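Local coordinates for protein alpha-galactosidase (Lactobacillus brevis, PDB 3MI6) that probably hydrolyses terminal, non-reducing alpha-D-galactose residues from alpha-D-galactosides such as galactose oligosaccharides, galactomannans and galactolipids, at residues 11-16 with 44-49; 304-309 with 637-642; 576-581 with 604-609. One frame throughout, in Å; residues are numbered along the deposited sequence.

Contact 1: 11-16 with 44-49; sequences TFHLQT and PTYQNL
Tyr46 brings its hydroxyl to the rim of the His13 imidazole, in the plane of that ring, 2.9 Å from Tyr46 OH to His13 CD2. The two side chains cross at about a right angle. From the tyrosine's standpoint the histidine is met obliquely, whereas the methyl group of Thr11 lies at the ring edge, with Thr11 CG2 4.2 Å from Tyr46 CE1. The phenol oxygen has its hydrogen-bond partner in the backbone carbonyl of His41, earlier in the same loop, which fixes the hydroxyl within its own loop. With His13 CG anti to the backbone N (chi1 -175°), the imidazole extends from the strand to meet this hydroxyl. At the other end of the contact, Thr11 OG1 donates a hydrogen bond of 2.9 Å to Pro44 O, lying in the carbonyl plane. Thr11 and His13 thus face the loop from one side of their strand, while the intervening Phe12 packs against Phe23 and Tyr108. Strand 11-15 belongs to a four-stranded antiparallel meander, 4-6, 11-15, 19-25 and 31-36, and the loop that follows the last strand folds back here over the sheet.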
ATOM      1  N   THR D  11     -34.922 -16.761  20.234  1.00 46.90           N
ATOM      2  CA  THR D  11     -34.217 -16.030  19.207  1.00 42.14           C
ATOM      3  C   THR D  11     -34.714 -14.590  19.161  1.00 44.29           C
ATOM      4  O   THR D  11     -35.866 -14.320  18.822  1.00 44.47           O
ATOM      5  CB  THR D  11     -34.450 -16.653  17.848  1.00 44.13           C
ATOM      6  OG1 THR D  11     -34.062 -18.027  17.890  1.00 47.99           O
ATOM      7  CG2 THR D  11     -33.633 -15.934  16.810  1.00 44.95           C
ATOM      8  N   PHE D  12     -33.827 -13.669  19.511  1.00 43.29           N
ATOM      9  CA  PHE D  12     -34.118 -12.254  19.490  1.00 38.58           C
ATOM     10  C   PHE D  12     -33.484 -11.655  18.265  1.00 38.89           C
ATOM     11  O   PHE D  12     -32.298 -11.851  18.003  1.00 37.67           O
ATOM     12  CB  PHE D  12     -33.578 -11.603  20.753  1.00 38.94           C
ATOM     13  CG  PHE D  12     -34.091 -12.241  21.998  1.00 42.18           C
ATOM     14  CD1 PHE D  12     -35.216 -11.743  22.631  1.00 41.23           C
ATOM     15  CD2 PHE D  12     -33.485 -13.378  22.505  1.00 40.53           C
ATOM     16  CE1 PHE D  12     -35.705 -12.345  23.760  1.00 42.19           C
ATOM     17  CE2 PHE D  12     -33.970 -13.983  23.635  1.00 41.95           C
ATOM     18  CZ  PHE D  12     -35.082 -13.465  24.266  1.00 43.29           C
ATOM     19  N   HIS D  13     -34.297 -10.912  17.531  1.00 37.05           N
ATOM     20  CA  HIS D  13     -33.937 -10.408  16.240  1.00 35.52           C
ATOM     21  C   HIS D  13     -34.452  -8.981  16.155  1.00 38.76           C
ATOM     22  O   HIS D  13     -35.646  -8.741  16.121  1.00 39.53           O
ATOM     23  CB  HIS D  13     -34.591 -11.300  15.192  1.00 37.79           C
ATOM     24  CG  HIS D  13     -34.218 -10.981  13.778  1.00 40.72           C
ATOM     25  ND1 HIS D  13     -34.066  -9.690  13.314  1.00 40.79           N
ATOM     26  CD2 HIS D  13     -34.019 -11.791  12.711  1.00 40.16           C
ATOM     27  CE1 HIS D  13     -33.770  -9.720  12.026  1.00 40.96           C
ATOM     28  NE2 HIS D  13     -33.732 -10.983  11.637  1.00 40.04           N
ATOM     29  N   LEU D  14     -33.524  -8.034  16.143  1.00 39.01           N
ATOM     30  CA  LEU D  14     -33.827  -6.621  15.984  1.00 37.82           C
ATOM     31  C   LEU D  14     -33.779  -6.156  14.496  1.00 41.43           C
ATOM     32  O   LEU D  14     -32.805  -6.419  13.776  1.00 42.77           O
ATOM     33  CB  LEU D  14     -32.844  -5.821  16.839  1.00 39.12           C
ATOM     34  CG  LEU D  14     -33.040  -5.816  18.369  1.00 41.04           C
ATOM     35  CD1 LEU D  14     -32.824  -7.176  18.998  1.00 33.97           C
ATOM     36  CD2 LEU D  14     -32.133  -4.768  19.035  1.00 38.79           C
ATOM     37  N   GLN D  15     -34.837  -5.487  14.036  1.00 39.50           N
ATOM     38  CA  GLN D  15     -34.900  -4.949  12.671  1.00 37.08           C
ATOM     39  C   GLN D  15     -35.110  -3.444  12.624  1.00 39.32           C
ATOM     40  O   GLN D  15     -36.134  -2.925  13.090  1.00 38.18           O
ATOM     41  CB  GLN D  15     -36.006  -5.608  11.851  1.00 35.48           C
ATOM     42  CG  GLN D  15     -35.698  -7.021  11.401  1.00 37.27           C
ATOM     43  CD  GLN D  15     -36.627  -7.467  10.301  1.00 38.33           C
ATOM     44  OE1 GLN D  15     -37.807  -7.129  10.304  1.00 39.78           O
ATOM     45  NE2 GLN D  15     -36.102  -8.215   9.343  1.00 37.45           N
ATOM     46  N   THR D  16     -34.131  -2.744  12.058  1.00 38.23           N
ATOM     47  CA  THR D  16     -34.291  -1.337  11.750  1.00 37.76           C
ATOM     48  C   THR D  16     -34.778  -1.259  10.296  1.00 41.14           C
ATOM     49  O   THR D  16     -35.059  -2.293   9.675  1.00 41.81           O
ATOM     50  CB  THR D  16     -32.967  -0.567  11.949  1.00 39.07           C
ATOM     51  OG1 THR D  16     -31.882  -1.314  11.385  1.00 40.68           O
ATOM     52  CG2 THR D  16     -32.684  -0.384  13.410  1.00 38.94           C
ATOM     53  N   PRO D  44     -37.357 -18.484  12.695  1.00 50.35           N
ATOM     54  CA  PRO D  44     -37.465 -18.981  14.069  1.00 50.36           C
ATOM     55  C   PRO D  44     -36.098 -19.307  14.621  1.00 48.38           C
ATOM     56  O   PRO D  44     -35.768 -18.976  15.753  1.00 51.06           O
ATOM     57  CB  PRO D  44     -38.269 -20.276  13.906  1.00 50.19           C
ATOM     58  CG  PRO D  44     -38.936 -20.156  12.586  1.00 45.83           C
ATOM     59  CD  PRO D  44     -37.978 -19.408  11.735  1.00 47.05           C
ATOM     60  N   THR D  45     -35.302 -19.962  13.794  1.00 48.26           N
ATOM     61  CA  THR D  45     -33.984 -20.397  14.185  1.00 47.47           C
ATOM     62  C   THR D  45     -33.049 -20.226  12.981  1.00 49.46           C
ATOM     63  O   THR D  45     -33.510 -20.164  11.840  1.00 48.59           O
ATOM     64  CB  THR D  45     -34.023 -21.861  14.637  1.00 53.05           C
ATOM     65  OG1 THR D  45     -32.821 -22.186  15.341  1.00 56.75           O
ATOM     66  CG2 THR D  45     -34.184 -22.789  13.435  1.00 56.12           C
ATOM     67  N   TYR D  46     -31.746 -20.116  13.245  1.00 50.49           N
ATOM     68  CA  TYR D  46     -30.734 -20.004  12.199  1.00 46.30           C
ATOM     69  C   TYR D  46     -29.702 -21.116  12.372  1.00 48.79           C
ATOM     70  O   TYR D  46     -28.534 -20.856  12.623  1.00 46.11           O
ATOM     71  CB  TYR D  46     -30.063 -18.627  12.234  1.00 41.95           C
ATOM     72  CG  TYR D  46     -31.001 -17.464  11.955  1.00 40.24           C
ATOM     73  CD1 TYR D  46     -31.713 -16.862  12.974  1.00 41.94           C
ATOM     74  CD2 TYR D  46     -31.164 -16.967  10.675  1.00 40.46           C
ATOM     75  CE1 TYR D  46     -32.570 -15.813  12.725  1.00 39.42           C
ATOM     76  CE2 TYR D  46     -32.022 -15.915  10.421  1.00 39.21           C
ATOM     77  CZ  TYR D  46     -32.720 -15.343  11.454  1.00 38.61           C
ATOM     78  OH  TYR D  46     -33.575 -14.289  11.213  1.00 40.13           O
ATOM     79  N   GLN D  47     -30.149 -22.363  12.240  1.00 54.60           N
ATOM     80  CA  GLN D  47     -29.296 -23.515  12.518  1.00 55.41           C
ATOM     81  C   GLN D  47     -28.008 -23.416  11.737  1.00 49.96           C
ATOM     82  O   GLN D  47     -26.948 -23.811  12.209  1.00 51.61           O
ATOM     83  CB  GLN D  47     -30.007 -24.836  12.185  1.00 61.06           C
ATOM     84  CG  GLN D  47     -31.068 -25.272  13.205  1.00 72.00           C
ATOM     85  CD  GLN D  47     -31.696 -26.626  12.867  1.00 82.94           C
ATOM     86  OE1 GLN D  47     -31.140 -27.399  12.082  1.00 79.78           O
ATOM     87  NE2 GLN D  47     -32.858 -26.917  13.466  1.00 79.99           N
ATOM     88  N   ASN D  48     -28.112 -22.877  10.534  1.00 49.29           N
ATOM     89  CA  ASN D  48     -26.965 -22.775   9.647  1.00 50.58           C
ATOM     90  C   ASN D  48     -25.894 -21.846  10.192  1.00 47.85           C
ATOM     91  O   ASN D  48     -24.739 -22.237  10.346  1.00 46.98           O
ATOM     92  CB  ASN D  48     -27.398 -22.310   8.256  1.00 46.70           C
ATOM     93  CG  ASN D  48     -26.227 -22.086   7.330  1.00 44.91           C
ATOM     94  OD1 ASN D  48     -25.518 -23.030   6.972  1.00 43.42           O
ATOM     95  ND2 ASN D  48     -26.015 -20.832   6.931  1.00 44.00           N
ATOM     96  N   LEU D  49     -26.284 -20.609  10.465  1.00 44.30           N
ATOM     97  CA  LEU D  49     -25.352 -19.616  10.968  1.00 48.03           C
ATOM     98  C   LEU D  49     -24.734 -20.010  12.321  1.00 49.55           C
ATOM     99  O   LEU D  49     -23.663 -19.520  12.691  1.00 48.02           O
ATOM    100  CB  LEU D  49     -26.054 -18.262  11.069  1.00 45.73           C
ATOM    101  CG  LEU D  49     -26.548 -17.761   9.714  1.00 41.69           C
ATOM    102  CD1 LEU D  49     -27.510 -16.589   9.868  1.00 42.62           C
ATOM    103  CD2 LEU D  49     -25.364 -17.379   8.850  1.00 38.95           C
TER

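Contact 2: 304-309 with 637-642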
ATOM      1  N   GLY D 304     -22.103   3.679   2.729  1.00 29.03           N
ATOM      2  CA  GLY D 304     -20.931   4.515   2.970  1.00 31.31           C
ATOM      3  C   GLY D 304     -20.973   5.455   4.164  1.00 30.82           C
ATOM      4  O   GLY D 304     -21.999   5.612   4.840  1.00 30.24           O
HETATM    5  N   MSE D 305     -19.850   6.109   4.420  1.00 31.39           N
HETATM    6  CA  MSE D 305     -19.685   6.836   5.685  1.00 32.30           C
HETATM    7  C   MSE D 305     -20.480   8.143   5.823  1.00 31.68           C
HETATM    8  O   MSE D 305     -20.869   8.524   6.936  1.00 30.60           O
HETATM    9  CB  MSE D 305     -18.206   7.054   6.003  1.00 31.50           C
HETATM   10  CG  MSE D 305     -17.433   5.751   6.134  1.00 34.87           C
HETATM   11 SE   MSE D 305     -15.530   5.943   6.553  1.00 51.96          SE
HETATM   12  CE  MSE D 305     -14.804   6.588   4.854  1.00 29.64           C
ATOM     13  N   ASN D 306     -20.728   8.830   4.713  1.00 31.02           N
ATOM     14  CA  ASN D 306     -21.570  10.011   4.792  1.00 28.89           C
ATOM     15  C   ASN D 306     -22.908   9.582   5.365  1.00 31.24           C
ATOM     16  O   ASN D 306     -23.442  10.223   6.299  1.00 30.35           O
ATOM     17  CB  ASN D 306     -21.757  10.662   3.428  1.00 28.61           C
ATOM     18  CG  ASN D 306     -20.710  11.754   3.129  1.00 30.00           C
ATOM     19  OD1 ASN D 306     -20.365  12.587   3.978  1.00 29.96           O
ATOM     20  ND2 ASN D 306     -20.232  11.764   1.899  1.00 29.75           N
ATOM     21  N   GLN D 307     -23.431   8.474   4.823  1.00 29.28           N
ATOM     22  CA  GLN D 307     -24.726   7.949   5.233  1.00 26.90           C
ATOM     23  C   GLN D 307     -24.696   7.584   6.711  1.00 30.55           C
ATOM     24  O   GLN D 307     -25.613   7.922   7.460  1.00 31.07           O
ATOM     25  CB  GLN D 307     -25.141   6.759   4.369  1.00 28.85           C
ATOM     26  CG  GLN D 307     -26.453   6.081   4.798  1.00 31.28           C
ATOM     27  CD  GLN D 307     -27.675   7.018   4.798  1.00 35.38           C
ATOM     28  OE1 GLN D 307     -28.506   6.991   5.732  1.00 36.61           O
ATOM     29  NE2 GLN D 307     -27.791   7.845   3.755  1.00 30.48           N
ATOM     30  N   LEU D 308     -23.618   6.935   7.142  1.00 30.33           N
ATOM     31  CA  LEU D 308     -23.448   6.616   8.548  1.00 28.19           C
ATOM     32  C   LEU D 308     -23.467   7.865   9.422  1.00 30.85           C
ATOM     33  O   LEU D 308     -24.137   7.890  10.446  1.00 32.06           O
ATOM     34  CB  LEU D 308     -22.164   5.833   8.775  1.00 28.38           C
ATOM     35  CG  LEU D 308     -21.966   5.350  10.208  1.00 27.22           C
ATOM     36  CD1 LEU D 308     -22.903   4.193  10.526  1.00 28.75           C
ATOM     37  CD2 LEU D 308     -20.533   4.927  10.397  1.00 28.91           C
ATOM     38  N   SER D 309     -22.737   8.910   9.045  1.00 28.94           N
ATOM     39  CA  SER D 309     -22.750  10.098   9.891  1.00 29.11           C
ATOM     40  C   SER D 309     -24.119  10.742   9.872  1.00 29.61           C
ATOM     41  O   SER D 309     -24.617  11.196  10.882  1.00 28.38           O
ATOM     42  CB  SER D 309     -21.708  11.121   9.453  1.00 30.55           C
ATOM     43  OG  SER D 309     -20.404  10.630   9.688  1.00 31.84           O
ATOM     44  N   LYS D 637     -28.295  18.671   5.892  1.00 31.00           N
ATOM     45  CA  LYS D 637     -27.639  17.376   5.809  1.00 29.10           C
ATOM     46  C   LYS D 637     -26.207  17.568   5.299  1.00 31.79           C
ATOM     47  O   LYS D 637     -25.968  18.297   4.326  1.00 33.41           O
ATOM     48  CB  LYS D 637     -28.443  16.425   4.910  1.00 26.95           C
ATOM     49  CG  LYS D 637     -27.916  15.002   4.899  1.00 31.48           C
ATOM     50  CD  LYS D 637     -28.745  14.080   4.019  1.00 32.53           C
ATOM     51  CE  LYS D 637     -30.076  13.747   4.684  1.00 32.28           C
ATOM     52  NZ  LYS D 637     -30.679  12.533   4.053  1.00 28.87           N
ATOM     53  N   PHE D 638     -25.256  16.915   5.959  1.00 30.07           N
ATOM     54  CA  PHE D 638     -23.843  17.199   5.738  1.00 28.31           C
ATOM     55  C   PHE D 638     -23.151  16.111   4.932  1.00 29.70           C
ATOM     56  O   PHE D 638     -23.113  14.943   5.322  1.00 28.89           O
ATOM     57  CB  PHE D 638     -23.139  17.388   7.088  1.00 28.98           C
ATOM     58  CG  PHE D 638     -21.727  17.917   6.998  1.00 28.81           C
ATOM     59  CD1 PHE D 638     -20.642  17.051   6.986  1.00 27.59           C
ATOM     60  CD2 PHE D 638     -21.480  19.280   6.996  1.00 28.27           C
ATOM     61  CE1 PHE D 638     -19.331  17.542   6.933  1.00 29.65           C
ATOM     62  CE2 PHE D 638     -20.172  19.771   6.939  1.00 30.45           C
ATOM     63  CZ  PHE D 638     -19.099  18.900   6.909  1.00 28.12           C
ATOM     64  N   TYR D 639     -22.587  16.515   3.803  1.00 31.66           N
ATOM     65  CA  TYR D 639     -21.773  15.635   2.977  1.00 29.40           C
ATOM     66  C   TYR D 639     -20.314  16.081   2.981  1.00 29.85           C
ATOM     67  O   TYR D 639     -20.019  17.235   2.681  1.00 30.11           O
ATOM     68  CB  TYR D 639     -22.275  15.693   1.541  1.00 28.14           C
ATOM     69  CG  TYR D 639     -23.625  15.069   1.319  1.00 30.42           C
ATOM     70  CD1 TYR D 639     -23.749  13.739   0.918  1.00 31.97           C
ATOM     71  CD2 TYR D 639     -24.770  15.804   1.485  1.00 28.23           C
ATOM     72  CE1 TYR D 639     -24.980  13.184   0.692  1.00 30.95           C
ATOM     73  CE2 TYR D 639     -25.993  15.259   1.272  1.00 30.28           C
ATOM     74  CZ  TYR D 639     -26.108  13.955   0.877  1.00 32.07           C
ATOM     75  OH  TYR D 639     -27.374  13.434   0.679  1.00 34.78           O
ATOM     76  N   ARG D 640     -19.413  15.163   3.306  1.00 30.12           N
ATOM     77  CA  ARG D 640     -17.994  15.346   3.043  1.00 28.99           C
ATOM     78  C   ARG D 640     -17.723  14.952   1.600  1.00 30.47           C
ATOM     79  O   ARG D 640     -18.279  13.979   1.105  1.00 29.79           O
ATOM     80  CB  ARG D 640     -17.147  14.460   3.959  1.00 29.31           C
ATOM     81  CG  ARG D 640     -17.103  14.877   5.424  1.00 30.59           C
ATOM     82  CD  ARG D 640     -16.491  13.763   6.273  1.00 28.04           C
ATOM     83  NE  ARG D 640     -17.287  12.545   6.192  1.00 30.26           N
ATOM     84  CZ  ARG D 640     -18.215  12.187   7.085  1.00 32.23           C
ATOM     85  NH1 ARG D 640     -18.455  12.963   8.144  1.00 29.44           N
ATOM     86  NH2 ARG D 640     -18.896  11.045   6.930  1.00 28.69           N
ATOM     87  N   ILE D 641     -16.852  15.694   0.928  1.00 29.54           N
ATOM     88  CA  ILE D 641     -16.523  15.392  -0.448  1.00 29.55           C
ATOM     89  C   ILE D 641     -15.021  15.072  -0.536  1.00 32.76           C
ATOM     90  O   ILE D 641     -14.623  13.912  -0.377  1.00 33.91           O
ATOM     91  CB  ILE D 641     -16.998  16.565  -1.392  1.00 32.84           C
ATOM     92  CG1 ILE D 641     -18.527  16.648  -1.390  1.00 31.72           C
ATOM     93  CG2 ILE D 641     -16.501  16.415  -2.831  1.00 32.08           C
ATOM     94  CD1 ILE D 641     -19.082  17.882  -2.043  1.00 31.25           C
ATOM     95  N   ASP D 642     -14.200  16.097  -0.768  1.00 30.82           N
ATOM     96  CA  ASP D 642     -12.744  15.967  -0.810  1.00 31.53           C
ATOM     97  C   ASP D 642     -12.153  15.991   0.606  1.00 31.19           C
ATOM     98  O   ASP D 642     -12.477  16.883   1.403  1.00 29.66           O
ATOM     99  CB  ASP D 642     -12.138  17.107  -1.649  1.00 30.29           C
ATOM    100  CG  ASP D 642     -12.618  17.086  -3.104  1.00 39.03           C
ATOM    101  OD1 ASP D 642     -12.173  16.167  -3.839  1.00 40.50           O
ATOM    102  OD2 ASP D 642     -13.421  17.983  -3.516  1.00 35.73           O
TER
HETATM  103  O   HOH W   1     -21.341  13.265   6.780  1.00 31.01           O
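Arg640 reaches from strand 637-640 to the first turn of helix 305-319, and its side chain passes the amide of Asn306 on the way to Ser309. Arg640 CB already lies 3.7 Å from Asn306 OD1. The chain then bends at chi3 (-61°), which sets NE, and this nitrogen forms a salt bridge with Asp242. Beyond it the guanidinium presents one face to Asn306 OD1, which is 3.8 Å from Arg640 CZ. At the tip, Arg640 NH2 donates to Ser309 OG over 3.2 Å, with the oxygen close to the guanidinium plane, and NH1 adds a weak bond to the same hydroxyl. NH1 also bonds to Ser564, Tyr565 gives a cation-pi contact, and Ser309 OG is itself bonded to Tyr565 O.

The Asn306 amide meets the backbone of the same arginine twice. Asn306 OD1 accepts from Arg640 N at 2.8 Å, while Asn306 ND2 donates to Arg640 O at 3.1 Å, nearly straight at 177° and directed at a lone pair. A water donating to both Asn306 OD1 and Phe638 O joins helix and strand once more. The amide pairs with the N-H and C=O of Arg640 as a residue of a neighbouring strand could, at the outer edge of the antiparallel sheet that begins with 637-640, joining the C-terminal beta domain of this family 36 glycosidase to the helix that follows strand 290-301.

Contact 3: 576-581 with 604-609; sequences VSAVPN and YELDIT
Tyr604 has CG anti to its carbonyl carbon (chi1 -71°), and Val576 has CG1 anti to its backbone N. The two residues pair in parallel at the ends of strands 572-576 and 601-604, neighbours in the (beta/alpha)8 barrel, with both side chains on one face of the sheet, and this pairing sets them side by side, pointing the same way. Val576 CB approaches the ring obliquely, 3.7 Å from Tyr604 CE1, and Val576 CG2 comes to 3.8 Å from Tyr604 CE1. Val576 also touches helix 590-597, while the phenol hydroxyl is bonded to Gln622. An alanine in place of Tyr604 would probably leave Val576 without its ring neighbour, open a gap beside it and deprive Gln622 of its hydroxyl partner. Past the strand ends Leu606 CB packs on Ala578 CB, 4.1 Å away, and Leu606 CD2 lies at the edge of the Tyr604 ring, in its plane. Glu605, bonded to His575, has its side chain about 5 Å from that of Lys477, a predicted substrate-binding residue, and about 6 Å from that of Asp549, the predicted proton donor. The two segments are tied by Glu605 N, which donates to Val576 O over 3.2 Å, the donor tilted 31° from the carbonyl plane.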
ATOM      1  N   VAL D 576     -14.526  33.001  14.106  1.00 34.24           N
ATOM      2  CA  VAL D 576     -13.546  33.668  13.264  1.00 35.72           C
ATOM      3  C   VAL D 576     -12.557  34.402  14.152  1.00 39.02           C
ATOM      4  O   VAL D 576     -12.954  35.270  14.925  1.00 37.72           O
ATOM      5  CB  VAL D 576     -14.202  34.714  12.357  1.00 36.89           C
ATOM      6  CG1 VAL D 576     -13.137  35.583  11.691  1.00 34.52           C
ATOM      7  CG2 VAL D 576     -15.120  34.040  11.327  1.00 34.36           C
ATOM      8  N   SER D 577     -11.271  34.065  14.047  1.00 39.16           N
ATOM      9  CA  SER D 577     -10.279  34.640  14.956  1.00 39.74           C
ATOM     10  C   SER D 577      -9.288  35.580  14.283  1.00 39.01           C
ATOM     11  O   SER D 577      -9.310  35.771  13.076  1.00 38.64           O
ATOM     12  CB  SER D 577      -9.530  33.549  15.712  1.00 38.23           C
ATOM     13  OG  SER D 577      -8.677  32.847  14.839  1.00 39.74           O
ATOM     14  N   ALA D 578      -8.427  36.186  15.085  1.00 40.61           N
ATOM     15  CA  ALA D 578      -7.482  37.160  14.560  1.00 40.33           C
ATOM     16  C   ALA D 578      -6.256  36.487  13.946  1.00 40.75           C
ATOM     17  O   ALA D 578      -5.979  35.310  14.184  1.00 41.66           O
ATOM     18  CB  ALA D 578      -7.071  38.149  15.650  1.00 43.09           C
ATOM     19  N   VAL D 579      -5.505  37.268  13.184  1.00 42.94           N
ATOM     20  CA  VAL D 579      -4.418  36.755  12.367  1.00 38.77           C
ATOM     21  C   VAL D 579      -3.208  37.723  12.485  1.00 38.69           C
ATOM     22  O   VAL D 579      -3.395  38.937  12.607  1.00 36.78           O
ATOM     23  CB  VAL D 579      -4.965  36.575  10.919  1.00 37.75           C
ATOM     24  CG1 VAL D 579      -4.492  37.676   9.972  1.00 36.18           C
ATOM     25  CG2 VAL D 579      -4.689  35.172  10.390  1.00 38.98           C
ATOM     26  N   PRO D 580      -1.965  37.200  12.533  1.00 41.74           N
ATOM     27  CA  PRO D 580      -1.505  35.803  12.553  1.00 40.58           C
ATOM     28  C   PRO D 580      -1.937  35.077  13.812  1.00 39.49           C
ATOM     29  O   PRO D 580      -1.634  35.527  14.909  1.00 42.48           O
ATOM     30  CB  PRO D 580       0.024  35.928  12.555  1.00 38.63           C
ATOM     31  CG  PRO D 580       0.297  37.273  13.091  1.00 42.29           C
ATOM     32  CD  PRO D 580      -0.834  38.142  12.607  1.00 38.55           C
ATOM     33  N   ASN D 581      -2.629  33.960  13.618  1.00 39.95           N
ATOM     34  CA  ASN D 581      -3.157  33.109  14.672  1.00 39.28           C
ATOM     35  C   ASN D 581      -2.241  32.977  15.876  1.00 39.93           C
ATOM     36  O   ASN D 581      -1.047  32.730  15.724  1.00 38.22           O
ATOM     37  CB  ASN D 581      -3.469  31.730  14.089  1.00 38.38           C
ATOM     38  CG  ASN D 581      -3.854  30.734  15.146  1.00 41.93           C
ATOM     39  OD1 ASN D 581      -3.004  30.016  15.679  1.00 40.82           O
ATOM     40  ND2 ASN D 581      -5.146  30.681  15.467  1.00 42.46           N
ATOM     41  N   TYR D 604     -17.520  35.107  16.839  1.00 36.97           N
ATOM     42  CA  TYR D 604     -16.362  35.956  16.602  1.00 38.50           C
ATOM     43  C   TYR D 604     -15.575  36.122  17.869  1.00 40.20           C
ATOM     44  O   TYR D 604     -16.147  36.307  18.933  1.00 44.58           O
ATOM     45  CB  TYR D 604     -16.766  37.313  16.013  1.00 39.01           C
ATOM     46  CG  TYR D 604     -17.230  37.181  14.599  1.00 36.24           C
ATOM     47  CD1 TYR D 604     -16.373  37.446  13.540  1.00 37.33           C
ATOM     48  CD2 TYR D 604     -18.509  36.732  14.317  1.00 35.19           C
ATOM     49  CE1 TYR D 604     -16.790  37.288  12.214  1.00 37.20           C
ATOM     50  CE2 TYR D 604     -18.939  36.569  13.011  1.00 36.88           C
ATOM     51  CZ  TYR D 604     -18.075  36.851  11.963  1.00 36.12           C
ATOM     52  OH  TYR D 604     -18.504  36.689  10.677  1.00 33.81           O
ATOM     53  N   GLU D 605     -14.258  36.044  17.756  1.00 43.11           N
ATOM     54  CA  GLU D 605     -13.394  36.053  18.927  1.00 47.00           C
ATOM     55  C   GLU D 605     -12.217  36.981  18.680  1.00 48.27           C
ATOM     56  O   GLU D 605     -11.067  36.630  18.952  1.00 51.67           O
ATOM     57  CB  GLU D 605     -12.914  34.630  19.241  1.00 46.37           C
ATOM     58  CG  GLU D 605     -12.418  34.448  20.675  1.00 56.08           C
ATOM     59  CD  GLU D 605     -12.305  32.979  21.094  1.00 57.57           C
ATOM     60  OE1 GLU D 605     -13.147  32.153  20.671  1.00 53.44           O
ATOM     61  OE2 GLU D 605     -11.377  32.655  21.862  1.00 57.51           O
ATOM     62  N   LEU D 606     -12.512  38.160  18.136  1.00 44.98           N
ATOM     63  CA  LEU D 606     -11.474  39.141  17.850  1.00 47.51           C
ATOM     64  C   LEU D 606     -11.869  40.552  18.259  1.00 54.49           C
ATOM     65  O   LEU D 606     -13.050  40.869  18.375  1.00 52.91           O
ATOM     66  CB  LEU D 606     -11.040  39.093  16.382  1.00 46.47           C
ATOM     67  CG  LEU D 606     -11.789  39.681  15.187  1.00 46.50           C
ATOM     68  CD1 LEU D 606     -11.084  39.188  13.947  1.00 41.12           C
ATOM     69  CD2 LEU D 606     -13.216  39.260  15.149  1.00 44.38           C
ATOM     70  N   ASP D 607     -10.866  41.390  18.505  1.00 56.88           N
ATOM     71  CA  ASP D 607     -11.113  42.751  18.934  1.00 53.85           C
ATOM     72  C   ASP D 607     -11.583  43.582  17.756  1.00 54.79           C
ATOM     73  O   ASP D 607     -10.773  44.204  17.072  1.00 58.36           O
ATOM     74  CB  ASP D 607      -9.846  43.356  19.515  1.00 55.89           C
ATOM     75  CG  ASP D 607     -10.117  44.636  20.253  1.00 59.39           C
ATOM     76  OD1 ASP D 607     -11.271  45.106  20.188  1.00 58.15           O
ATOM     77  OD2 ASP D 607      -9.192  45.161  20.910  1.00 62.04           O
ATOM     78  N   ILE D 608     -12.889  43.589  17.515  1.00 55.05           N
ATOM     79  CA  ILE D 608     -13.453  44.305  16.373  1.00 55.10           C
ATOM     80  C   ILE D 608     -13.382  45.826  16.530  1.00 58.52           C
ATOM     81  O   ILE D 608     -13.573  46.558  15.559  1.00 58.86           O
ATOM     82  CB  ILE D 608     -14.901  43.876  16.087  1.00 52.07           C
ATOM     83  CG1 ILE D 608     -15.760  44.021  17.335  1.00 50.31           C
ATOM     84  CG2 ILE D 608     -14.946  42.446  15.618  1.00 49.37           C
ATOM     85  CD1 ILE D 608     -17.163  43.545  17.136  1.00 50.89           C
ATOM     86  N   THR D 609     -13.102  46.300  17.745  1.00 57.12           N
ATOM     87  CA  THR D 609     -12.829  47.719  17.964  1.00 54.96           C
ATOM     88  C   THR D 609     -11.514  48.149  17.288  1.00 57.88           C
ATOM     89  O   THR D 609     -11.303  49.334  17.041  1.00 61.38           O
ATOM     90  CB  THR D 609     -12.804  48.095  19.478  1.00 58.82           C
ATOM     91  OG1 THR D 609     -11.488  47.913  20.017  1.00 59.69           O
ATOM     92  CG2 THR D 609     -13.809  47.268  20.272  1.00 60.24           C
TER

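In the fold
The three contacts sample three parts of the subunit. Contact 1 comes first along the chain and closes within the N-terminal beta region before contact 2 opens. Contact 2 joins helix 305-319 to the first strand of the C-terminal sheet, bridging more than 300 residues; both halves of contact 3, in the barrel, fall within that interval. Contact 2 lies between the others in space as well: its centre is about 31 Å from each of their centres, whereas the centres of contacts 1 and 3 are about 57 Å apart, on opposite sides of the chain's centre. None touches another. Contact 3 alone is close to the predicted catalytic residues, while contact 2 joins the sheet that follows the barrel to the helix that precedes the first barrel strand.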